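Local atomic coordinates of glutamate--tRNA ligase, cytoplasmic (Saccharomyces cerevisiae, PDB entry 2HRA), a protein that attaches glutamate to tRNA(Glu) after activating it with ATP, this chain being the N-terminal GST-fold domain that binds the cofactor Arc1p. Residues R41-L46 against S79-I84; K95-A100 against D139-G144. All blocks are in the same frame, centred on the assembly; numbering follows the deposited sequence.

Contact 1: residues R41-L46 against S79-I84; sequences RIVNAL and SKFAAI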
loop_
_atom_site.group_PDB
_atom_site.type_symbol
_atom_site.label_atom_id
_atom_site.label_comp_id
_atom_site.label_asym_id
_atom_site.label_seq_id
_atom_site.Cartn_x
_atom_site.Cartn_y
_atom_site.Cartn_z
ATOM N N ARG A 41 6.540 -0.062 6.874
ATOM C CA ARG A 41 7.943 -0.008 6.475
ATOM C C ARG A 41 8.500 1.405 6.492
ATOM O O ARG A 41 9.656 1.617 6.883
ATOM C CB ARG A 41 8.136 -0.676 5.117
ATOM C CG ARG A 41 7.856 -2.162 5.205
ATOM C CD ARG A 41 7.528 -2.809 3.870
ATOM N NE ARG A 41 8.616 -2.759 2.888
ATOM C CZ ARG A 41 9.628 -3.634 2.779
ATOM N NH1 ARG A 41 9.805 -4.651 3.632
ATOM N NH2 ARG A 41 10.523 -3.456 1.826
ATOM N N ILE A 42 7.675 2.375 6.092
ATOM C CA ILE A 42 8.074 3.773 6.133
ATOM C C ILE A 42 8.286 4.214 7.578
ATOM O O ILE A 42 9.293 4.828 7.927
ATOM C CB ILE A 42 7.028 4.678 5.400
ATOM C CG1 ILE A 42 7.016 4.326 3.900
ATOM C CG2 ILE A 42 7.364 6.197 5.661
ATOM C CD1 ILE A 42 5.750 4.810 3.094
ATOM N N VAL A 43 7.333 3.872 8.432
ATOM C CA VAL A 43 7.419 4.216 9.843
ATOM C C VAL A 43 8.705 3.650 10.491
ATOM O O VAL A 43 9.488 4.389 11.136
ATOM C CB VAL A 43 6.174 3.710 10.595
ATOM C CG1 VAL A 43 6.366 3.833 12.104
ATOM C CG2 VAL A 43 4.934 4.462 10.144
ATOM N N ASN A 44 8.957 2.358 10.306
ATOM C CA ASN A 44 10.153 1.758 10.925
ATOM C C ASN A 44 11.461 2.222 10.292
ATOM O O ASN A 44 12.491 2.216 10.965
ATOM C CB ASN A 44 10.104 0.237 10.901
ATOM C CG ASN A 44 9.045 -0.351 11.827
ATOM O OD1 ASN A 44 8.747 0.155 12.916
ATOM N ND2 ASN A 44 8.507 -1.454 11.411
ATOM N N ALA A 45 11.423 2.598 9.005
ATOM C CA ALA A 45 12.573 3.205 8.345
ATOM C C ALA A 45 13.023 4.485 9.033
ATOM O O ALA A 45 14.212 4.718 9.166
ATOM C CB ALA A 45 12.284 3.496 6.896
ATOM N N LEU A 46 12.051 5.307 9.445
ATOM C CA LEU A 46 12.305 6.606 10.089
ATOM C C LEU A 46 12.227 6.614 11.602
ATOM O O LEU A 46 12.606 7.587 12.232
ATOM C CB LEU A 46 11.296 7.633 9.580
ATOM C CG LEU A 46 11.265 7.857 8.084
ATOM C CD1 LEU A 46 10.201 8.878 7.778
ATOM C CD2 LEU A 46 12.650 8.319 7.619
ATOM N N SER A 79 -2.626 7.954 11.221
ATOM C CA SER A 79 -3.009 8.896 12.263
ATOM C C SER A 79 -2.247 8.644 13.565
ATOM O O SER A 79 -1.933 9.584 14.323
ATOM C CB SER A 79 -4.519 8.791 12.483
ATOM O OG SER A 79 -4.889 9.471 13.661
ATOM N N LYS A 80 -1.952 7.373 13.822
ATOM C CA LYS A 80 -1.139 6.972 14.967
ATOM C C LYS A 80 0.278 7.479 14.792
ATOM O O LYS A 80 0.900 7.943 15.758
ATOM C CB LYS A 80 -1.102 5.454 15.077
ATOM C CG LYS A 80 -0.677 4.902 16.415
ATOM C CD LYS A 80 -0.442 3.397 16.269
ATOM C CE LYS A 80 -0.876 2.609 17.467
ATOM N NZ LYS A 80 0.060 2.786 18.613
ATOM N N PHE A 81 0.802 7.369 13.575
ATOM C CA PHE A 81 2.167 7.819 13.314
ATOM C C PHE A 81 2.165 9.127 12.539
ATOM O O PHE A 81 2.840 9.270 11.524
ATOM C CB PHE A 81 2.961 6.708 12.631
ATOM C CG PHE A 81 3.105 5.486 13.490
ATOM C CD1 PHE A 81 2.304 4.383 13.299
ATOM C CD2 PHE A 81 4.010 5.477 14.545
ATOM C CE1 PHE A 81 2.422 3.279 14.104
ATOM C CE2 PHE A 81 4.128 4.381 15.354
ATOM C CZ PHE A 81 3.327 3.280 15.138
ATOM N N ALA A 82 1.421 10.099 13.070
ATOM C CA ALA A 82 1.208 11.371 12.375
ATOM C C ALA A 82 2.497 12.173 12.199
ATOM O O ALA A 82 2.639 12.908 11.220
ATOM C CB ALA A 82 0.163 12.199 13.109
ATOM N N ALA A 83 3.439 11.991 13.125
ATOM C CA ALA A 83 4.775 12.577 13.039
ATOM C C ALA A 83 5.511 12.192 11.774
ATOM O O ALA A 83 6.249 13.008 11.227
ATOM C CB ALA A 83 5.621 12.177 14.264
ATOM N N ILE A 84 5.317 10.951 11.322
ATOM C CA ILE A 84 5.913 10.464 10.084
ATOM C C ILE A 84 5.112 10.890 8.847
ATOM O O ILE A 84 5.682 11.386 7.873
ATOM C CB ILE A 84 6.095 8.911 10.130
ATOM C CG1 ILE A 84 7.141 8.600 11.233
ATOM C CG2 ILE A 84 6.468 8.329 8.716
ATOM C CD1 ILE A 84 7.668 7.187 11.222
#
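In the beta-alpha-beta unit of the thioredoxin-like half of this GST fold, helix 34-46 connects the parallel strands 21-26 and 51-56, and its last turn presents Val43 to Phe81 and Ile84, just past the end of helix 73-80. Val43 meets both residues. With CG1 anti to the backbone N (chi1 170°), that methyl lies over one face of the Phe81 ring, 3.9 Å from the centroid and 16° off the normal, a CH-pi contact. Val43 CG2 rests against the root of the same side chain, 3.9 Å from Phe81 CB. Lys80 CG lies over the opposite face, 4.2 Å above the ring plane and toward its rim, and the Lys80 amino group continues to a hydrogen bond with Ser21 OG. Ile84 comes in at about a right angle to Val43 and pushes its CD1 methyl against the helix backbone, a tight fit at 3.3 Å from Val43 CA. Its other branch, CG2, meets Ile42 CG2 at 3.8 Å and Leu46 CD1 at 3.9 Å. A backbone bond from Ile84 N to Phe81 O turns the chain between Phe81 and Ile84. The two segments thus meet through apolar packing alone, methyl against ring and methyl against backbone, with no hydrogen bond between them.

Contact 2: residues K95-A100 against D139-G144; sequences KWVNLA and DVACWG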
loop_
_atom_site.group_PDB
_atom_site.type_symbol
_atom_site.label_atom_id
_atom_site.label_comp_id
_atom_site.label_asym_id
_atom_site.label_seq_id
_atom_site.Cartn_x
_atom_site.Cartn_y
_atom_site.Cartn_z
ATOM N N LYS A 95 -8.847 12.125 0.091
ATOM C CA LYS A 95 -9.452 11.859 -1.236
ATOM C C LYS A 95 -8.729 10.767 -1.986
ATOM O O LYS A 95 -9.344 9.957 -2.678
ATOM C CB LYS A 95 -9.394 13.087 -2.139
ATOM C CG LYS A 95 -10.188 14.300 -1.697
ATOM C CD LYS A 95 -10.418 15.280 -2.858
ATOM C CE LYS A 95 -9.313 15.263 -3.976
ATOM N NZ LYS A 95 -9.619 14.384 -5.175
ATOM N N TRP A 96 -7.404 10.774 -1.903
ATOM C CA TRP A 96 -6.621 9.873 -2.703
ATOM C C TRP A 96 -6.510 8.533 -2.007
ATOM O O TRP A 96 -6.469 7.509 -2.637
ATOM C CB TRP A 96 -5.257 10.481 -3.038
ATOM C CG TRP A 96 -5.401 11.588 -3.996
ATOM C CD1 TRP A 96 -5.391 12.926 -3.721
ATOM C CD2 TRP A 96 -5.637 11.467 -5.410
ATOM N NE1 TRP A 96 -5.616 13.644 -4.880
ATOM C CE2 TRP A 96 -5.760 12.767 -5.927
ATOM C CE3 TRP A 96 -5.747 10.383 -6.285
ATOM C CZ2 TRP A 96 -5.997 13.014 -7.285
ATOM C CZ3 TRP A 96 -5.985 10.626 -7.616
ATOM C CH2 TRP A 96 -6.105 11.926 -8.113
ATOM N N VAL A 97 -6.453 8.540 -0.697
ATOM C CA VAL A 97 -6.542 7.298 0.059
ATOM C C VAL A 97 -7.888 6.627 -0.152
ATOM O O VAL A 97 -7.951 5.420 -0.303
ATOM C CB VAL A 97 -6.339 7.551 1.531
ATOM C CG1 VAL A 97 -6.614 6.261 2.304
ATOM C CG2 VAL A 97 -4.902 8.055 1.744
ATOM N N ASN A 98 -8.963 7.412 -0.173
ATOM C CA ASN A 98 -10.291 6.883 -0.518
ATOM C C ASN A 98 -10.329 6.262 -1.903
ATOM O O ASN A 98 -10.871 5.165 -2.090
ATOM C CB ASN A 98 -11.340 7.990 -0.430
ATOM C CG ASN A 98 -11.628 8.412 1.004
ATOM O OD1 ASN A 98 -11.406 7.654 1.955
ATOM N ND2 ASN A 98 -12.137 9.625 1.168
ATOM N N LEU A 99 -9.776 6.955 -2.897
ATOM C CA LEU A 99 -9.732 6.400 -4.256
ATOM C C LEU A 99 -9.008 5.057 -4.300
ATOM O O LEU A 99 -9.458 4.108 -4.948
ATOM C CB LEU A 99 -9.036 7.371 -5.235
ATOM C CG LEU A 99 -9.044 6.862 -6.691
ATOM C CD1 LEU A 99 -10.456 6.882 -7.283
ATOM C CD2 LEU A 99 -8.070 7.627 -7.570
ATOM N N ALA A 100 -7.876 4.971 -3.601
ATOM C CA ALA A 100 -7.098 3.751 -3.588
ATOM C C ALA A 100 -7.895 2.615 -2.944
ATOM O O ALA A 100 -7.974 1.521 -3.473
ATOM C CB ALA A 100 -5.747 3.980 -2.819
ATOM N N ASP A 139 0.340 8.539 -1.987
ATOM C CA ASP A 139 1.126 7.696 -2.863
ATOM C C ASP A 139 1.175 6.268 -2.324
ATOM O O ASP A 139 1.116 5.311 -3.084
ATOM C CB ASP A 139 2.556 8.255 -2.999
ATOM C CG ASP A 139 2.578 9.633 -3.604
ATOM O OD1 ASP A 139 2.731 10.614 -2.825
ATOM O OD2 ASP A 139 2.408 9.746 -4.841
ATOM N N VAL A 140 1.275 6.125 -1.004
ATOM C CA VAL A 140 1.424 4.798 -0.397
ATOM C C VAL A 140 0.167 3.990 -0.611
ATOM O O VAL A 140 0.210 2.822 -0.999
ATOM C CB VAL A 140 1.767 4.936 1.111
ATOM C CG1 VAL A 140 1.776 3.610 1.802
ATOM C CG2 VAL A 140 3.117 5.645 1.285
ATOM N N ALA A 141 -0.964 4.628 -0.394
ATOM C CA ALA A 141 -2.234 3.968 -0.555
ATOM C C ALA A 141 -2.489 3.596 -2.005
ATOM O O ALA A 141 -2.952 2.478 -2.278
ATOM C CB ALA A 141 -3.365 4.848 0.006
ATOM N N CYS A 142 -2.192 4.507 -2.948
ATOM C CA CYS A 142 -2.454 4.216 -4.355
ATOM C C CYS A 142 -1.477 3.198 -4.900
ATOM O O CYS A 142 -1.865 2.334 -5.700
ATOM C CB CYS A 142 -2.488 5.491 -5.207
ATOM S SG CYS A 142 -3.874 6.597 -4.825
ATOM N N TRP A 143 -0.230 3.249 -4.456
ATOM C CA TRP A 143 0.750 2.274 -4.927
ATOM C C TRP A 143 0.416 0.871 -4.437
ATOM O O TRP A 143 0.407 -0.085 -5.225
ATOM C CB TRP A 143 2.158 2.619 -4.501
ATOM C CG TRP A 143 3.205 1.898 -5.334
ATOM C CD1 TRP A 143 3.822 2.394 -6.416
ATOM C CD2 TRP A 143 3.765 0.579 -5.114
ATOM N NE1 TRP A 143 4.726 1.482 -6.905
ATOM C CE2 TRP A 143 4.696 0.354 -6.130
ATOM C CE3 TRP A 143 3.537 -0.443 -4.170
ATOM C CZ2 TRP A 143 5.421 -0.845 -6.240
ATOM C CZ3 TRP A 143 4.250 -1.609 -4.272
ATOM C CH2 TRP A 143 5.195 -1.800 -5.292
ATOM N N GLY A 144 0.128 0.754 -3.151
ATOM C CA GLY A 144 -0.297 -0.516 -2.558
ATOM C C GLY A 144 -1.527 -1.090 -3.215
ATOM O O GLY A 144 -1.564 -2.268 -3.567
#
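Asp139, on the helix that packs Ala141 and Cys142 against Ala100, has OD2 gripped by two N-H groups, Trp167 NE1 and the backbone N of Ile129, while OD1 accepts Ser136 N. This last bond, to the residue just ahead of helix 137-148, is the one that the fourth residue of an N-capping box makes, as in the C-terminal domain of GST folds. Trp167 and Ile129 lie in the two regions that interact with Arc1p, so this buried carboxylate joins both to the domain core. Within the next turn, segments 95-100 and 139-144 run nearly parallel, 12° apart, with their axes only 8.1 Å from each other. Small residues permit this closeness. Ala141 CB fits between Ala100 CB, at 3.8 Å, and Val97 CG2. Cys142 has SG anti to its carbonyl carbon (chi1 -66°), which carries the sulfur across to Trp96 O at 3.5 Å, a contact only; that oxygen accepts the helical bond from Ala100 N. The Trp96 indole turns on to helix 109-122, and Phe74 of helix 73-80 covers Val97 and Ala141. At the tightest point Ala100 CB lies over the plane of the Ala141-Cys142 peptide, 3.2 Å from Ala141 O.

From the N terminus the chain forms strand 21-26 and helix 34-46, then builds strands 51-56 and 64-66 and helix 73-80 before contact 1 closes this loop by returning to the end of the first helix. Contact 2 opens only afterwards: helix 90-104 follows, helix 109-122 lies within the second loop, and helix 137-148 shuts it. The two loops therefore stand in series, neither enclosing nor crossing the other. Contact 1 belongs to the thioredoxin-like half, contact 2 to the helical half. With centres 16 Å apart, they still touch through Ile42 CD1 and Val140 CG2, and Phe74 of helix 73-80 also packs against Val140, joining the halves.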